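Local coordinates for transcriptional regulator (Bacillus subtilis, PDB 1VI0), which represses genes of fatty acid transport and beta-oxidation as a DNA-binding homodimer, and lets go of DNA when long-chain fatty acyl-CoA binds, at residues N51-L56 with N114-Q119; S58-K63 with Q119-I124. All blocks are in the same frame, centred on the assembly; numbering follows the deposited sequence.

Contact 1 of 2, residues N51-L56 with N114-Q119; sequences NKEDIL and NLELRQ. With DCC (dodecyl-coa), chain C.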
loop_
_atom_site.group_PDB
_atom_site.type_symbol
_atom_site.label_atom_id
_atom_site.label_comp_id
_atom_site.label_asym_id
_atom_site.label_seq_id
_atom_site.Cartn_x
_atom_site.Cartn_y
_atom_site.Cartn_z
ATOM N N ASN A 51 16.735 -1.418 20.329
ATOM C CA ASN A 51 17.436 -0.794 19.236
ATOM C C ASN A 51 16.407 0.047 18.401
ATOM O O ASN A 51 15.241 0.097 18.824
ATOM C CB ASN A 51 18.021 -1.850 18.289
ATOM C CG ASN A 51 17.023 -2.977 18.027
ATOM O OD1 ASN A 51 15.803 -2.765 17.899
ATOM N ND2 ASN A 51 17.530 -4.202 18.044
ATOM N N LYS A 52 16.895 0.620 17.339
ATOM C CA LYS A 52 16.092 1.471 16.422
ATOM C C LYS A 52 14.866 0.719 15.941
ATOM O O LYS A 52 13.702 1.184 15.980
ATOM C CB LYS A 52 16.968 1.808 15.208
ATOM C CG LYS A 52 16.507 2.914 14.326
ATOM C CD LYS A 52 17.562 3.317 13.300
ATOM C CE LYS A 52 17.596 2.387 12.119
ATOM N NZ LYS A 52 18.118 3.068 10.896
ATOM N N GLU A 53 15.078 -0.484 15.435
ATOM C CA GLU A 53 13.968 -1.337 15.019
ATOM C C GLU A 53 12.924 -1.470 16.104
ATOM O O GLU A 53 11.714 -1.316 15.817
ATOM C CB GLU A 53 14.518 -2.660 14.509
ATOM C CG GLU A 53 13.516 -3.639 13.975
ATOM C CD GLU A 53 14.200 -4.942 13.536
ATOM O OE1 GLU A 53 14.918 -4.922 12.524
ATOM O OE2 GLU A 53 13.941 -5.935 14.241
ATOM N N ASP A 54 13.274 -1.726 17.362
ATOM C CA ASP A 54 12.355 -1.823 18.473
ATOM C C ASP A 54 11.539 -0.535 18.695
ATOM O O ASP A 54 10.334 -0.608 18.964
ATOM C CB ASP A 54 13.094 -2.202 19.747
ATOM C CG ASP A 54 12.202 -2.610 20.882
ATOM O OD1 ASP A 54 11.096 -3.170 20.646
ATOM O OD2 ASP A 54 12.518 -2.301 22.041
ATOM N N ILE A 55 12.150 0.612 18.506
ATOM C CA ILE A 55 11.467 1.901 18.587
ATOM C C ILE A 55 10.424 2.011 17.446
ATOM O O ILE A 55 9.257 2.303 17.780
ATOM C CB ILE A 55 12.403 3.088 18.527
ATOM C CG1 ILE A 55 13.378 3.084 19.742
ATOM C CG2 ILE A 55 11.640 4.407 18.529
ATOM C CD1 ILE A 55 14.529 4.080 19.503
ATOM N N LEU A 56 10.761 1.640 16.257
ATOM C CA LEU A 56 9.792 1.717 15.124
ATOM C C LEU A 56 8.578 0.843 15.380
ATOM O O LEU A 56 7.394 1.192 15.239
ATOM C CB LEU A 56 10.452 1.286 13.844
ATOM C CG LEU A 56 9.542 1.427 12.583
ATOM C CD1 LEU A 56 9.354 2.901 12.270
ATOM C CD2 LEU A 56 10.265 0.718 11.430
ATOM N N ASN A 114 12.499 -5.101 4.225
ATOM C CA ASN A 114 13.162 -6.307 4.812
ATOM C C ASN A 114 11.988 -7.163 5.321
ATOM O O ASN A 114 11.056 -6.579 5.899
ATOM C CB ASN A 114 14.049 -5.924 5.970
ATOM C CG ASN A 114 14.844 -7.150 6.429
ATOM O OD1 ASN A 114 14.514 -7.756 7.433
ATOM N ND2 ASN A 114 15.859 -7.460 5.629
ATOM N N LEU A 115 11.995 -8.465 5.099
ATOM C CA LEU A 115 10.843 -9.268 5.540
ATOM C C LEU A 115 10.814 -9.608 6.982
ATOM O O LEU A 115 9.718 -9.558 7.619
ATOM C CB LEU A 115 10.657 -10.471 4.622
ATOM C CG LEU A 115 9.990 -10.212 3.264
ATOM C CD1 LEU A 115 9.446 -11.540 2.693
ATOM C CD2 LEU A 115 8.830 -9.229 3.404
ATOM N N GLU A 116 11.921 -9.903 7.670
ATOM C CA GLU A 116 11.746 -10.200 9.114
ATOM C C GLU A 116 11.035 -9.039 9.785
ATOM O O GLU A 116 10.009 -9.211 10.444
ATOM C CB GLU A 116 13.032 -10.571 9.794
ATOM C CG GLU A 116 13.980 -9.435 10.110
ATOM C CD GLU A 116 13.969 -9.039 11.569
ATOM O OE1 GLU A 116 13.698 -7.862 11.891
ATOM O OE2 GLU A 116 14.239 -9.927 12.426
ATOM N N LEU A 117 11.534 -7.817 9.572
ATOM C CA LEU A 117 10.964 -6.638 10.198
ATOM C C LEU A 117 9.531 -6.355 9.752
ATOM O O LEU A 117 8.661 -6.050 10.577
ATOM C CB LEU A 117 11.834 -5.422 9.889
ATOM C CG LEU A 117 11.368 -4.072 10.420
ATOM C CD1 LEU A 117 11.054 -4.143 11.909
ATOM C CD2 LEU A 117 12.401 -2.996 10.146
ATOM N N ARG A 118 9.268 -6.499 8.462
ATOM C CA ARG A 118 7.927 -6.202 7.946
ATOM C C ARG A 118 6.848 -7.102 8.526
ATOM O O ARG A 118 5.674 -6.686 8.715
ATOM C CB ARG A 118 7.916 -6.227 6.454
ATOM C CG ARG A 118 6.619 -5.832 5.808
ATOM C CD ARG A 118 6.067 -4.511 6.456
ATOM N NE ARG A 118 4.956 -4.146 5.559
ATOM C CZ ARG A 118 5.133 -3.631 4.355
ATOM N NH1 ARG A 118 4.066 -3.423 3.562
ATOM N NH2 ARG A 118 6.329 -3.300 3.944
ATOM N N GLN A 119 7.204 -8.354 8.793
ATOM C CA GLN A 119 6.245 -9.276 9.438
ATOM C C GLN A 119 5.879 -8.802 10.838
ATOM O O GLN A 119 4.751 -8.942 11.307
ATOM C CB GLN A 119 6.921 -10.646 9.642
ATOM C CG GLN A 119 6.797 -11.583 8.457
ATOM C CD GLN A 119 7.352 -12.957 8.873
ATOM O OE1 GLN A 119 8.461 -12.997 9.422
ATOM N NE2 GLN A 119 6.565 -13.983 8.621
HETATM C C2 DCC C . -7.431 -16.396 0.007
HETATM C C4 DCC C . -6.166 -15.564 1.666
HETATM C C5 DCC C . -6.516 -14.261 1.392
HETATM C C6 DCC C . -7.374 -14.097 0.282
HETATM C C8 DCC C . -5.224 -14.183 3.064
HETATM C C10 DCC C . -2.977 3.462 12.519
HETATM C C11 DCC C . -2.338 4.619 13.307
HETATM C C12 DCC C . -1.087 4.216 14.083
HETATM N N9 DCC C . -5.314 -15.514 2.732
HETATM N N7 DCC C . -5.899 -13.392 2.267
HETATM N N3 DCC C . -6.603 -16.670 1.029
HETATM N N1 DCC C . -7.867 -15.173 -0.368
HETATM N N6 DCC C . -7.751 -12.880 -0.113
HETATM C "C1'" DCC C . -4.779 -16.717 3.467
HETATM C "C2'" DCC C . -3.323 -16.555 3.958
HETATM O "O2'" DCC C . -2.490 -17.197 2.956
HETATM C "C3'" DCC C . -3.330 -17.477 5.222
HETATM O "O3'" DCC C . -3.420 -18.871 4.762
HETATM C "C4'" DCC C . -4.747 -17.093 5.807
HETATM O "O4'" DCC C . -5.549 -16.742 4.679
HETATM C "C5'" DCC C . -4.626 -16.013 6.857
HETATM O "O5'" DCC C . -3.855 -14.858 6.414
HETATM P P1 DCC C . -4.344 -13.357 6.620
HETATM O O11 DCC C . -3.321 -12.473 6.102
HETATM O O12 DCC C . -5.799 -13.241 6.063
HETATM O O6 DCC C . -4.543 -13.210 8.153
HETATM P P2 DCC C . -3.262 -13.172 8.967
HETATM O O21 DCC C . -3.682 -12.666 10.327
HETATM O O22 DCC C . -2.561 -14.455 8.838
HETATM O O7 DCC C . -2.267 -12.028 8.386
HETATM C CPA DCC C . -2.503 -10.620 8.837
HETATM C CPB DCC C . -1.461 -9.680 8.162
HETATM C CP8 DCC C . -1.341 -10.026 6.667
HETATM C CP7 DCC C . -0.120 -9.961 8.831
HETATM C CP9 DCC C . -1.730 -8.241 8.418
HETATM O OP3 DCC C . -2.583 -10.074 6.046
HETATM C CP6 DCC C . -0.412 -9.098 5.910
HETATM O OP2 DCC C . 0.779 -9.068 6.187
HETATM N NP2 DCC C . -1.002 -8.406 4.976
HETATM C CP5 DCC C . -0.220 -7.395 4.150
HETATM C CP4 DCC C . -0.542 -6.009 4.832
HETATM C CP3 DCC C . 0.364 -4.911 4.248
HETATM O OP1 DCC C . 1.587 -5.014 4.334
HETATM N NP1 DCC C . -0.247 -3.943 3.647
HETATM C CP2 DCC C . 0.401 -2.792 2.981
HETATM C CP1 DCC C . -0.022 -1.627 3.825
HETATM S S DCC C . 0.162 -1.778 5.617
HETATM P P3 DCC C . -2.635 -20.157 5.323
HETATM O O31 DCC C . -1.266 -19.751 5.642
HETATM O O32 DCC C . -3.331 -20.660 6.518
HETATM O O33 DCC C . -2.736 -21.113 4.166
HETATM C CA1 DCC C . 1.895 -1.291 5.817
HETATM C CA2 DCC C . 2.231 -0.849 7.276
HETATM O OA1 DCC C . 2.672 -1.251 4.890
HETATM C CA3 DCC C . 1.797 0.600 7.567
HETATM C CA4 DCC C . 0.855 0.860 8.683
HETATM C CA5 DCC C . -0.563 1.169 8.259
HETATM C CA6 DCC C . -1.265 2.208 9.115
HETATM C CA7 DCC C . -2.369 1.684 10.005
HETATM C CA8 DCC C . -3.557 2.544 10.247
HETATM C CA9 DCC C . -3.330 3.818 11.066
#

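Contact 2 of 2, residues S58-K63 with Q119-I124; sequences SLFKEK and QKINEI. With DCC (dodecyl-coa), chain C.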
loop_
_atom_site.group_PDB
_atom_site.type_symbol
_atom_site.label_atom_id
_atom_site.label_comp_id
_atom_site.label_asym_id
_atom_site.label_seq_id
_atom_site.Cartn_x
_atom_site.Cartn_y
_atom_site.Cartn_z
ATOM N N SER A 58 7.544 -0.454 18.261
ATOM C CA SER A 58 6.852 -0.030 19.458
ATOM C C SER A 58 6.013 1.241 19.214
ATOM O O SER A 58 4.906 1.363 19.706
ATOM C CB SER A 58 7.826 0.218 20.614
ATOM O OG SER A 58 8.422 -1.027 21.024
ATOM N N LEU A 59 6.546 2.098 18.362
ATOM C CA LEU A 59 5.773 3.353 18.027
ATOM C C LEU A 59 4.511 2.919 17.304
ATOM O O LEU A 59 3.396 3.377 17.639
ATOM C CB LEU A 59 6.689 4.181 17.207
ATOM C CG LEU A 59 6.335 5.257 16.236
ATOM C CD1 LEU A 59 7.641 5.867 15.685
ATOM C CD2 LEU A 59 5.421 4.868 15.089
ATOM N N PHE A 60 4.630 2.001 16.346
ATOM C CA PHE A 60 3.472 1.473 15.658
ATOM C C PHE A 60 2.535 0.759 16.617
ATOM O O PHE A 60 1.342 1.026 16.661
ATOM C CB PHE A 60 3.836 0.580 14.482
ATOM C CG PHE A 60 2.666 0.200 13.617
ATOM C CD1 PHE A 60 1.593 1.046 13.400
ATOM C CD2 PHE A 60 2.664 -1.028 12.942
ATOM C CE1 PHE A 60 0.562 0.699 12.561
ATOM C CE2 PHE A 60 1.612 -1.391 12.143
ATOM C CZ PHE A 60 0.553 -0.537 11.917
ATOM N N LYS A 61 3.025 -0.127 17.496
ATOM C CA LYS A 61 2.168 -0.832 18.437
ATOM C C LYS A 61 1.402 0.059 19.401
ATOM O O LYS A 61 0.230 -0.207 19.661
ATOM C CB LYS A 61 3.040 -1.825 19.239
ATOM C CG LYS A 61 2.255 -2.817 20.065
ATOM C CD LYS A 61 3.231 -3.919 20.562
ATOM C CE LYS A 61 2.526 -4.863 21.511
ATOM N NZ LYS A 61 2.166 -4.204 22.804
ATOM N N GLU A 62 2.038 1.100 19.895
ATOM C CA GLU A 62 1.488 2.075 20.807
ATOM C C GLU A 62 0.412 2.922 20.138
ATOM O O GLU A 62 -0.692 3.050 20.686
ATOM C CB GLU A 62 2.646 2.987 21.280
ATOM C CG GLU A 62 2.219 4.090 22.229
ATOM C CD GLU A 62 1.296 3.548 23.303
ATOM O OE1 GLU A 62 1.627 2.466 23.855
ATOM O OE2 GLU A 62 0.236 4.165 23.526
ATOM N N LYS A 63 0.697 3.460 18.990
ATOM C CA LYS A 63 -0.245 4.316 18.252
ATOM C C LYS A 63 -1.409 3.486 17.760
ATOM O O LYS A 63 -2.590 3.861 17.953
ATOM C CB LYS A 63 0.450 5.069 17.154
ATOM C CG LYS A 63 1.563 6.026 17.431
ATOM C CD LYS A 63 1.184 7.191 18.336
ATOM C CE LYS A 63 2.286 8.242 18.355
ATOM N NZ LYS A 63 1.825 9.492 19.071
ATOM N N GLN A 119 7.204 -8.354 8.793
ATOM C CA GLN A 119 6.245 -9.276 9.438
ATOM C C GLN A 119 5.879 -8.802 10.838
ATOM O O GLN A 119 4.751 -8.942 11.307
ATOM C CB GLN A 119 6.921 -10.646 9.642
ATOM C CG GLN A 119 6.797 -11.583 8.457
ATOM C CD GLN A 119 7.352 -12.957 8.873
ATOM O OE1 GLN A 119 8.461 -12.997 9.422
ATOM N NE2 GLN A 119 6.565 -13.983 8.621
ATOM N N LYS A 120 6.887 -8.272 11.543
ATOM C CA LYS A 120 6.683 -7.791 12.904
ATOM C C LYS A 120 5.702 -6.622 12.890
ATOM O O LYS A 120 4.718 -6.631 13.599
ATOM C CB LYS A 120 8.008 -7.380 13.542
ATOM C CG LYS A 120 9.051 -8.511 13.426
ATOM C CD LYS A 120 10.350 -8.121 14.133
ATOM C CE LYS A 120 11.381 -9.234 13.904
ATOM N NZ LYS A 120 12.765 -8.773 14.237
ATOM N N ILE A 121 5.933 -5.704 11.937
ATOM C CA ILE A 121 5.039 -4.550 11.793
ATOM C C ILE A 121 3.650 -4.998 11.446
ATOM O O ILE A 121 2.642 -4.671 12.093
ATOM C CB ILE A 121 5.585 -3.623 10.655
ATOM C CG1 ILE A 121 6.904 -2.985 11.098
ATOM C CG2 ILE A 121 4.527 -2.563 10.335
ATOM C CD1 ILE A 121 7.844 -2.640 9.942
ATOM N N ASN A 122 3.548 -5.917 10.456
ATOM C CA ASN A 122 2.265 -6.364 9.982
ATOM C C ASN A 122 1.416 -7.092 10.991
ATOM O O ASN A 122 0.187 -7.054 10.931
ATOM C CB ASN A 122 2.355 -7.099 8.660
ATOM C CG ASN A 122 2.680 -6.111 7.545
ATOM O OD1 ASN A 122 3.103 -4.960 7.761
ATOM N ND2 ASN A 122 2.504 -6.558 6.332
ATOM N N GLU A 123 2.039 -7.761 11.970
ATOM C CA GLU A 123 1.303 -8.433 13.034
ATOM C C GLU A 123 0.526 -7.417 13.870
ATOM O O GLU A 123 -0.591 -7.685 14.299
ATOM C CB GLU A 123 2.278 -9.273 13.854
ATOM C CG GLU A 123 1.825 -10.028 15.024
ATOM C CD GLU A 123 0.817 -11.124 14.799
ATOM O OE1 GLU A 123 -0.185 -11.187 15.574
ATOM O OE2 GLU A 123 0.991 -11.908 13.849
ATOM N N ILE A 124 0.999 -6.165 13.954
ATOM C CA ILE A 124 0.299 -5.101 14.678
ATOM C C ILE A 124 -0.946 -4.642 13.900
ATOM O O ILE A 124 -1.949 -4.212 14.480
ATOM C CB ILE A 124 1.227 -3.928 14.968
ATOM C CG1 ILE A 124 2.302 -4.342 16.031
ATOM C CG2 ILE A 124 0.527 -2.671 15.437
ATOM C CD1 ILE A 124 3.467 -3.343 15.998
HETATM C C2 DCC C . -7.431 -16.396 0.007
HETATM C C4 DCC C . -6.166 -15.564 1.666
HETATM C C5 DCC C . -6.516 -14.261 1.392
HETATM C C6 DCC C . -7.374 -14.097 0.282
HETATM C C8 DCC C . -5.224 -14.183 3.064
HETATM C C10 DCC C . -2.977 3.462 12.519
HETATM C C11 DCC C . -2.338 4.619 13.307
HETATM C C12 DCC C . -1.087 4.216 14.083
HETATM N N9 DCC C . -5.314 -15.514 2.732
HETATM N N7 DCC C . -5.899 -13.392 2.267
HETATM N N3 DCC C . -6.603 -16.670 1.029
HETATM N N1 DCC C . -7.867 -15.173 -0.368
HETATM N N6 DCC C . -7.751 -12.880 -0.113
HETATM C "C1'" DCC C . -4.779 -16.717 3.467
HETATM C "C2'" DCC C . -3.323 -16.555 3.958
HETATM O "O2'" DCC C . -2.490 -17.197 2.956
HETATM C "C3'" DCC C . -3.330 -17.477 5.222
HETATM O "O3'" DCC C . -3.420 -18.871 4.762
HETATM C "C4'" DCC C . -4.747 -17.093 5.807
HETATM O "O4'" DCC C . -5.549 -16.742 4.679
HETATM C "C5'" DCC C . -4.626 -16.013 6.857
HETATM O "O5'" DCC C . -3.855 -14.858 6.414
HETATM P P1 DCC C . -4.344 -13.357 6.620
HETATM O O11 DCC C . -3.321 -12.473 6.102
HETATM O O12 DCC C . -5.799 -13.241 6.063
HETATM O O6 DCC C . -4.543 -13.210 8.153
HETATM P P2 DCC C . -3.262 -13.172 8.967
HETATM O O21 DCC C . -3.682 -12.666 10.327
HETATM O O22 DCC C . -2.561 -14.455 8.838
HETATM O O7 DCC C . -2.267 -12.028 8.386
HETATM C CPA DCC C . -2.503 -10.620 8.837
HETATM C CPB DCC C . -1.461 -9.680 8.162
HETATM C CP8 DCC C . -1.341 -10.026 6.667
HETATM C CP7 DCC C . -0.120 -9.961 8.831
HETATM C CP9 DCC C . -1.730 -8.241 8.418
HETATM O OP3 DCC C . -2.583 -10.074 6.046
HETATM C CP6 DCC C . -0.412 -9.098 5.910
HETATM O OP2 DCC C . 0.779 -9.068 6.187
HETATM N NP2 DCC C . -1.002 -8.406 4.976
HETATM C CP5 DCC C . -0.220 -7.395 4.150
HETATM C CP4 DCC C . -0.542 -6.009 4.832
HETATM C CP3 DCC C . 0.364 -4.911 4.248
HETATM O OP1 DCC C . 1.587 -5.014 4.334
HETATM N NP1 DCC C . -0.247 -3.943 3.647
HETATM C CP2 DCC C . 0.401 -2.792 2.981
HETATM C CP1 DCC C . -0.022 -1.627 3.825
HETATM S S DCC C . 0.162 -1.778 5.617
HETATM P P3 DCC C . -2.635 -20.157 5.323
HETATM O O31 DCC C . -1.266 -19.751 5.642
HETATM O O32 DCC C . -3.331 -20.660 6.518
HETATM O O33 DCC C . -2.736 -21.113 4.166
HETATM C CA1 DCC C . 1.895 -1.291 5.817
HETATM C CA2 DCC C . 2.231 -0.849 7.276
HETATM O OA1 DCC C . 2.672 -1.251 4.890
HETATM C CA3 DCC C . 1.797 0.600 7.567
HETATM C CA4 DCC C . 0.855 0.860 8.683
HETATM C CA5 DCC C . -0.563 1.169 8.259
HETATM C CA6 DCC C . -1.265 2.208 9.115
HETATM C CA7 DCC C . -2.369 1.684 10.005
HETATM C CA8 DCC C . -3.557 2.544 10.247
HETATM C CA9 DCC C . -3.330 3.818 11.066
#

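Contact 1 of 2, residues N51-L56 with N114-Q119
Glu53 and Glu116 point their carboxylates at one another, with Glu53 OE2 only 3.0 Å from Glu116 OE1. Their planes are turned 38° apart, and since both atoms are acceptors the approach is not a bond. Lys120, one turn beyond Glu116, probably makes this tolerable: its NZ forms salt bridges with OE2 of both glutamates. The ammonium would offset much of the mutual repulsion. Glutamate suits both places because its long chain can bring the charge to this shared lysine: Glu53 runs out extended, CG anti to the backbone N (chi1 -177°), whereas the Glu116 chain bends at its second torsion.

The apolar part is made by the methylene of Glu53 and by two leucines. The Glu53 chain runs alongside Leu117, the two pointing oppositely, and the methylene CG of Glu53 comes to 3.3 Å from Leu117 CD1, a tight carbon contact. The other methyl of Leu117, CD2, faces Leu56 CD2 more loosely at 4.5 Å, on the buried side.

Polar groups also cap a helix and bind the ligand. Asn51 is the N-cap of helix 52-75: its OD1 accepts from Asp54 N at 2.8 Å, a bond asparagine is short enough to make. Arg118 turns from this interface to dodecyl-CoA, where NH1 donates to OP1 at 3.0 Å (153° at the hydrogen). The ligand's OA1 lies over one face of the guanidinium, 2.9 Å from Arg118 NH1. A bond from NH2 to Gln112 O helps to hold that group in position.

The chemistry thus implies an interface of leucine and methylene contacts rimmed by a charge cluster probably balanced by Lys120; Arg118, next to Leu117 on the same helix, binds the acyl-CoA.

Contact 2 of 2, residues S58-K63 with Q119-I124
Asn122 ND2 serves two carbonyl oxygens of dodecyl-CoA at once, donating to OP1 at 2.7 Å and to OP2 at 3.0 Å. The OP1 bond is short but bent. An amide suits this place because its NH2 offers two hydrogens, while its OD1 takes a bond from Arg118 NE that fixes the amide's rotation.

From helix 52-75, Phe60 reaches across to helix 115-141. With CG anti to the backbone N (chi1 -171°), its ring meets Ile121 and Ile124. Ile124 lays CG2 over one face in a CH-pi contact, 3.8 Å from the Phe60 ring centroid and 19° off the normal. The ring edge meets the backbone instead, Phe60 CE2 lying 3.4 Å from Ile121 O, and Ile121 CG2 presses on Phe60 CD2 at 3.6 Å. Beta-branched isoleucines fit here, since each sends one branch to the ring; Ile124 CD1 packs on Lys61 CB at 3.6 Å.

Beyond the ring runs the acyl chain, with DCC CA4 3.5 Å from Phe60 CZ. Farther along, Lys63 CB lies 3.5 Å from the chain's last carbon, C12. An alanine in place of Phe60 would probably open a gap between the two isoleucines and the acyl chain, leaving Ile124 CG2 without its ring.

A nearly parallel helix pair, 5° apart over these segments, that packs through Phe60 and also lines an acyl-CoA pocket belongs to the all-helical ligand-binding domain of TetR-family repressors.

From the N terminus, the chain passes through the predicted helix-turn-helix and enters helix 52-75, which, with its N-cap Asn51, supplies the first segment of both contacts. It then runs through helices 81-97 and 100-109 before helix 115-141 returns alongside, so that 114-119 closes contact 1 and 119-124 closes contact 2. The two loops cross rather than nest, as expected for helices running in the same direction, and Gln119 is shared. Contact 1 joins the helix starts, near the DNA-binding part; contact 2 continues the pairing deeper in the ligand domain. Both reach dodecyl-CoA, consistent with a route by which ligand binding could be felt at the DNA-binding end.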